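PDB 3HX1: Slr1951 protein from Synechocystis sp., which is of unknown function but carries a forkhead-associated (FHA) domain, a fold that in other proteins recognises phosphothreonine peptides. Local coordinates for residues L84-T98 with E101-Y114. Numbering follows the deposited sequence.
Sequences LMINGKKVQEHIIQT and EIVMGPQVSVRYEY
Backbone pairing joins Met85 to Val103 as an antiparallel hydrogen-bonded pair: Met85 N donates to Val103 O at 2.9 Å. Val103 N returns a bond to Met85 O at 2.8 Å, lying in the carbonyl plane but bent at the hydrogen. The short axes of strands 84-86 and 101-103 run at 134°, well off strict antiparallel.

Apolar contacts follow the alternation of the strands. On one face Met85 and Val103 lie side by side, the selenomethionine CE reaching Val103 CG1 at 3.8 Å; its chain bends at chi3 to bring the methyl there. On the other, Ile86 CD1 meets Ile102 CG1 at 3.5 Å and also sits over a face of the His94 ring, while Leu84 CB touches Ile102 CG2.

Around Tyr112, whose CB points toward segment 84-98, CG lies anti to the backbone N (chi1 171°), which sets ring atom CD1 beside Thr98 CA. Ile96 CG2 packs against Tyr112 CB at 3.3 Å, and the Thr98 backbone borders the ring edge, with Thr98 N in its plane. The phenol OH bonds to His12 of strand 11-18. A serine here would probably leave Ile96 CG2 and the Thr98 backbone facing a gap and His12 without its phenol partner.

One backbone-to-side-chain hydrogen bond closes this end: Tyr114 N donates to Thr98 OG1 at 2.9 Å and 151°.

Strands 84-86 and 101-103 thus join hairpins 84-91 and 101-114 edge to edge within one sheet; the chain then passes from 89-91 to the other sheet, where 93-95 is the edge strand beside 68-72, as expected of the FHA beta-sandwich.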
loop_
_atom_site.group_PDB
_atom_site.type_symbol
_atom_site.label_atom_id
_atom_site.label_comp_id
_atom_site.label_asym_id
_atom_site.label_seq_id
_atom_site.Cartn_x
_atom_site.Cartn_y
_atom_site.Cartn_z
ATOM N N LEU A 84 -1.340 -6.556 6.555
ATOM C CA LEU A 84 -1.687 -6.509 5.154
ATOM C C LEU A 84 -2.389 -7.819 4.844
ATOM O O LEU A 84 -1.797 -8.895 4.958
ATOM C CB LEU A 84 -0.418 -6.367 4.316
ATOM C CG LEU A 84 0.547 -5.289 4.821
ATOM C CD1 LEU A 84 1.778 -5.233 3.933
ATOM C CD2 LEU A 84 -0.164 -3.943 4.831
HETATM N N MSE A 85 -3.657 -7.733 4.468
HETATM C CA MSE A 85 -4.418 -8.928 4.151
HETATM C C MSE A 85 -4.612 -9.052 2.653
HETATM O O MSE A 85 -5.186 -8.178 2.012
HETATM C CB MSE A 85 -5.768 -8.883 4.845
HETATM C CG MSE A 85 -6.545 -10.171 4.759
HETATM SE SE MSE A 85 -7.999 -10.084 6.017
HETATM C CE MSE A 85 -9.252 -9.031 4.970
ATOM N N ILE A 86 -4.110 -10.140 2.092
ATOM C CA ILE A 86 -4.240 -10.374 0.668
ATOM C C ILE A 86 -4.975 -11.691 0.487
ATOM O O ILE A 86 -4.524 -12.739 0.959
ATOM C CB ILE A 86 -2.858 -10.420 0.002
ATOM C CG1 ILE A 86 -2.167 -9.063 0.205
ATOM C CG2 ILE A 86 -3.001 -10.763 -1.469
ATOM C CD1 ILE A 86 -0.829 -8.921 -0.470
ATOM N N ASN A 87 -6.126 -11.625 -0.171
ATOM C CA ASN A 87 -6.941 -12.805 -0.394
ATOM C C ASN A 87 -7.267 -13.476 0.940
ATOM O O ASN A 87 -7.094 -14.683 1.102
ATOM C CB ASN A 87 -6.212 -13.772 -1.318
ATOM C CG ASN A 87 -5.740 -13.103 -2.589
ATOM O OD1 ASN A 87 -5.193 -13.747 -3.482
ATOM N ND2 ASN A 87 -5.944 -11.798 -2.673
ATOM N N GLY A 88 -7.721 -12.663 1.893
ATOM C CA GLY A 88 -8.112 -13.148 3.207
ATOM C C GLY A 88 -7.031 -13.560 4.186
ATOM O O GLY A 88 -7.339 -13.886 5.332
ATOM N N LYS A 89 -5.772 -13.550 3.767
ATOM C CA LYS A 89 -4.699 -13.958 4.668
ATOM C C LYS A 89 -3.618 -12.901 4.903
ATOM O O LYS A 89 -3.120 -12.279 3.955
ATOM C CB LYS A 89 -4.067 -15.257 4.156
ATOM C CG LYS A 89 -5.045 -16.423 4.148
ATOM C CD LYS A 89 -4.461 -17.681 3.519
ATOM C CE LYS A 89 -5.481 -18.813 3.510
ATOM N NZ LYS A 89 -4.960 -20.034 2.830
ATOM N N LYS A 90 -3.269 -12.722 6.181
ATOM C CA LYS A 90 -2.254 -11.766 6.636
ATOM C C LYS A 90 -0.835 -12.130 6.199
ATOM O O LYS A 90 -0.378 -13.244 6.423
ATOM C CB LYS A 90 -2.267 -11.681 8.159
ATOM C CG LYS A 90 -2.618 -10.319 8.727
ATOM C CD LYS A 90 -4.108 -10.037 8.638
ATOM C CE LYS A 90 -4.498 -8.887 9.558
ATOM N NZ LYS A 90 -5.970 -8.656 9.568
ATOM N N VAL A 91 -0.138 -11.175 5.593
ATOM C CA VAL A 91 1.231 -11.384 5.132
ATOM C C VAL A 91 2.164 -10.319 5.713
ATOM O O VAL A 91 1.717 -9.241 6.111
ATOM C CB VAL A 91 1.320 -11.306 3.601
ATOM C CG1 VAL A 91 0.522 -12.431 2.978
ATOM C CG2 VAL A 91 0.808 -9.954 3.126
ATOM N N GLN A 92 3.459 -10.625 5.760
ATOM C CA GLN A 92 4.444 -9.692 6.283
ATOM C C GLN A 92 4.922 -8.827 5.139
ATOM O O GLN A 92 4.905 -7.601 5.216
ATOM C CB GLN A 92 5.629 -10.451 6.869
ATOM C CG GLN A 92 5.259 -11.342 8.013
ATOM C CD GLN A 92 4.506 -10.587 9.063
ATOM O OE1 GLN A 92 4.987 -9.573 9.572
ATOM N NE2 GLN A 92 3.311 -11.066 9.397
ATOM N N GLU A 93 5.366 -9.492 4.082
ATOM C CA GLU A 93 5.837 -8.827 2.882
ATOM C C GLU A 93 5.294 -9.576 1.681
ATOM O O GLU A 93 4.973 -10.759 1.768
ATOM C CB GLU A 93 7.366 -8.762 2.849
ATOM C CG GLU A 93 8.093 -10.054 3.139
ATOM C CD GLU A 93 9.596 -9.849 3.243
ATOM O OE1 GLU A 93 10.218 -9.491 2.219
ATOM O OE2 GLU A 93 10.155 -10.037 4.350
ATOM N N HIS A 94 5.195 -8.887 0.554
ATOM C CA HIS A 94 4.629 -9.491 -0.639
ATOM C C HIS A 94 5.106 -8.740 -1.870
ATOM O O HIS A 94 5.095 -7.506 -1.891
ATOM C CB HIS A 94 3.103 -9.410 -0.530
ATOM C CG HIS A 94 2.362 -9.950 -1.715
ATOM N ND1 HIS A 94 2.067 -11.291 -1.865
ATOM C CD2 HIS A 94 1.798 -9.321 -2.773
ATOM C CE1 HIS A 94 1.350 -11.459 -2.961
ATOM N NE2 HIS A 94 1.170 -10.280 -3.531
ATOM N N ILE A 95 5.547 -9.477 -2.884
ATOM C CA ILE A 95 5.980 -8.840 -4.120
ATOM C C ILE A 95 4.693 -8.586 -4.886
ATOM O O ILE A 95 4.068 -9.515 -5.410
ATOM C CB ILE A 95 6.931 -9.743 -4.932
ATOM C CG1 ILE A 95 8.233 -9.940 -4.140
ATOM C CG2 ILE A 95 7.219 -9.110 -6.300
ATOM C CD1 ILE A 95 9.349 -10.603 -4.923
ATOM N N ILE A 96 4.293 -7.318 -4.924
ATOM C CA ILE A 96 3.056 -6.902 -5.566
ATOM C C ILE A 96 2.937 -7.197 -7.052
ATOM O O ILE A 96 3.696 -6.678 -7.875
ATOM C CB ILE A 96 2.814 -5.410 -5.350
ATOM C CG1 ILE A 96 3.097 -5.053 -3.893
ATOM C CG2 ILE A 96 1.373 -5.066 -5.697
ATOM C CD1 ILE A 96 2.898 -3.594 -3.566
ATOM N N GLN A 97 1.951 -8.031 -7.372
ATOM C CA GLN A 97 1.650 -8.433 -8.739
ATOM C C GLN A 97 0.469 -7.606 -9.252
ATOM O O GLN A 97 -0.451 -7.289 -8.495
ATOM C CB GLN A 97 1.277 -9.915 -8.771
ATOM C CG GLN A 97 2.275 -10.840 -8.083
ATOM C CD GLN A 97 3.657 -10.787 -8.707
ATOM O OE1 GLN A 97 3.798 -10.757 -9.932
ATOM N NE2 GLN A 97 4.688 -10.791 -7.865
ATOM N N THR A 98 0.482 -7.262 -10.535
ATOM C CA THR A 98 -0.607 -6.475 -11.100
ATOM C C THR A 98 -1.933 -7.210 -10.955
ATOM O O THR A 98 -2.098 -8.328 -11.448
ATOM C CB THR A 98 -0.359 -6.160 -12.592
ATOM O OG1 THR A 98 -1.392 -5.297 -13.078
ATOM C CG2 THR A 98 -0.349 -7.433 -13.413
ATOM N N GLU A 101 -4.991 -6.944 -4.591
ATOM C CA GLU A 101 -5.749 -6.028 -3.755
ATOM C C GLU A 101 -5.305 -6.233 -2.317
ATOM O O GLU A 101 -5.657 -7.233 -1.692
ATOM C CB GLU A 101 -7.245 -6.304 -3.837
ATOM C CG GLU A 101 -8.041 -5.454 -2.855
ATOM C CD GLU A 101 -9.393 -6.051 -2.514
ATOM O OE1 GLU A 101 -9.431 -7.223 -2.072
ATOM O OE2 GLU A 101 -10.413 -5.346 -2.679
ATOM N N ILE A 102 -4.529 -5.294 -1.792
ATOM C CA ILE A 102 -4.073 -5.419 -0.422
ATOM C C ILE A 102 -5.069 -4.768 0.524
ATOM O O ILE A 102 -5.092 -3.549 0.671
ATOM C CB ILE A 102 -2.693 -4.778 -0.214
ATOM C CG1 ILE A 102 -1.634 -5.521 -1.032
ATOM C CG2 ILE A 102 -2.319 -4.837 1.252
ATOM C CD1 ILE A 102 -1.191 -4.791 -2.266
ATOM N N VAL A 103 -5.906 -5.591 1.152
ATOM C CA VAL A 103 -6.897 -5.091 2.096
ATOM C C VAL A 103 -6.173 -4.819 3.395
ATOM O O VAL A 103 -5.684 -5.725 4.079
ATOM C CB VAL A 103 -8.038 -6.090 2.296
ATOM C CG1 VAL A 103 -8.964 -5.597 3.375
ATOM C CG2 VAL A 103 -8.801 -6.246 0.989
HETATM N N MSE A 104 -6.118 -3.539 3.722
HETATM C CA MSE A 104 -5.398 -3.103 4.881
HETATM C C MSE A 104 -6.129 -2.397 6.027
HETATM O O MSE A 104 -5.585 -1.446 6.618
HETATM C CB MSE A 104 -4.209 -2.298 4.355
HETATM C CG MSE A 104 -4.488 -1.158 3.344
HETATM SE SE MSE A 104 -3.002 -0.108 3.674
HETATM C CE MSE A 104 -3.814 -0.070 5.374
ATOM N N GLY A 105 -7.337 -2.916 6.320
ATOM C CA GLY A 105 -8.246 -2.433 7.364
ATOM C C GLY A 105 -9.719 -2.452 6.896
ATOM O O GLY A 105 -9.970 -2.575 5.687
ATOM N N PRO A 106 -10.719 -2.343 7.801
ATOM C CA PRO A 106 -12.134 -2.347 7.393
ATOM C C PRO A 106 -12.400 -1.214 6.397
ATOM O O PRO A 106 -12.155 -0.035 6.690
ATOM C CB PRO A 106 -12.878 -2.120 8.709
ATOM C CG PRO A 106 -11.977 -2.768 9.727
ATOM C CD PRO A 106 -10.596 -2.328 9.270
ATOM N N GLN A 107 -12.872 -1.585 5.210
ATOM C CA GLN A 107 -13.220 -0.616 4.170
ATOM C C GLN A 107 -12.040 0.050 3.442
ATOM O O GLN A 107 -12.248 0.935 2.616
ATOM C CB GLN A 107 -14.117 0.479 4.767
ATOM C CG GLN A 107 -15.134 1.045 3.798
ATOM C CD GLN A 107 -16.276 0.081 3.562
ATOM O OE1 GLN A 107 -16.059 -1.107 3.312
ATOM N NE2 GLN A 107 -17.504 0.585 3.636
ATOM N N VAL A 108 -10.806 -0.356 3.720
ATOM C CA VAL A 108 -9.668 0.280 3.049
ATOM C C VAL A 108 -8.700 -0.697 2.386
ATOM O O VAL A 108 -8.371 -1.732 2.939
ATOM C CB VAL A 108 -8.900 1.179 4.024
ATOM C CG1 VAL A 108 -8.341 0.357 5.172
ATOM C CG2 VAL A 108 -7.798 1.898 3.286
ATOM N N SER A 109 -8.214 -0.327 1.203
ATOM C CA SER A 109 -7.367 -1.201 0.402
ATOM C C SER A 109 -6.701 -0.525 -0.795
ATOM O O SER A 109 -7.183 0.499 -1.269
ATOM C CB SER A 109 -8.254 -2.298 -0.148
ATOM O OG SER A 109 -9.082 -1.763 -1.181
ATOM N N VAL A 110 -5.614 -1.120 -1.293
ATOM C CA VAL A 110 -4.924 -0.592 -2.464
ATOM C C VAL A 110 -4.754 -1.674 -3.520
ATOM O O VAL A 110 -4.291 -2.783 -3.229
ATOM C CB VAL A 110 -3.513 -0.028 -2.131
ATOM C CG1 VAL A 110 -3.620 1.096 -1.114
ATOM C CG2 VAL A 110 -2.603 -1.134 -1.633
ATOM N N ARG A 111 -5.153 -1.354 -4.746
ATOM C CA ARG A 111 -5.009 -2.288 -5.843
ATOM C C ARG A 111 -3.812 -1.823 -6.637
ATOM O O ARG A 111 -3.548 -0.624 -6.719
ATOM C CB ARG A 111 -6.244 -2.286 -6.744
ATOM C CG ARG A 111 -7.450 -2.995 -6.161
ATOM C CD ARG A 111 -8.406 -3.440 -7.261
ATOM N NE ARG A 111 -7.758 -4.338 -8.218
ATOM C CZ ARG A 111 -7.494 -4.021 -9.483
ATOM N NH1 ARG A 111 -7.825 -2.823 -9.951
ATOM N NH2 ARG A 111 -6.899 -4.900 -10.282
ATOM N N TYR A 112 -3.081 -2.771 -7.206
ATOM C CA TYR A 112 -1.920 -2.434 -8.013
ATOM C C TYR A 112 -2.165 -2.814 -9.458
ATOM O O TYR A 112 -2.869 -3.784 -9.743
ATOM C CB TYR A 112 -0.666 -3.146 -7.499
ATOM C CG TYR A 112 0.522 -3.003 -8.429
ATOM C CD1 TYR A 112 0.795 -3.980 -9.383
ATOM C CD2 TYR A 112 1.368 -1.888 -8.365
ATOM C CE1 TYR A 112 1.877 -3.870 -10.251
ATOM C CE2 TYR A 112 2.459 -1.764 -9.241
ATOM C CZ TYR A 112 2.704 -2.769 -10.178
ATOM O OH TYR A 112 3.791 -2.707 -11.022
ATOM N N GLU A 113 -1.593 -2.038 -10.371
ATOM C CA GLU A 113 -1.752 -2.308 -11.793
ATOM C C GLU A 113 -0.533 -1.868 -12.583
ATOM O O GLU A 113 0.068 -0.836 -12.297
ATOM C CB GLU A 113 -2.998 -1.601 -12.338
ATOM C CG GLU A 113 -4.289 -2.388 -12.160
ATOM C CD GLU A 113 -5.495 -1.658 -12.717
ATOM O OE1 GLU A 113 -5.407 -1.142 -13.850
ATOM O OE2 GLU A 113 -6.536 -1.611 -12.030
ATOM N N TYR A 114 -0.150 -2.674 -13.564
ATOM C CA TYR A 114 0.981 -2.343 -14.413
ATOM C C TYR A 114 0.360 -1.989 -15.752
ATOM O O TYR A 114 0.273 -2.815 -16.657
ATOM C CB TYR A 114 1.925 -3.535 -14.548
ATOM C CG TYR A 114 3.279 -3.143 -15.095
ATOM C CD1 TYR A 114 3.890 -1.952 -14.692
ATOM C CD2 TYR A 114 3.951 -3.954 -16.004
ATOM C CE1 TYR A 114 5.124 -1.579 -15.185
ATOM C CE2 TYR A 114 5.192 -3.589 -16.501
ATOM C CZ TYR A 114 5.769 -2.398 -16.089
ATOM O OH TYR A 114 6.977 -2.007 -16.611
HETATM O O HOH W 1 -5.691 -5.953 7.566
#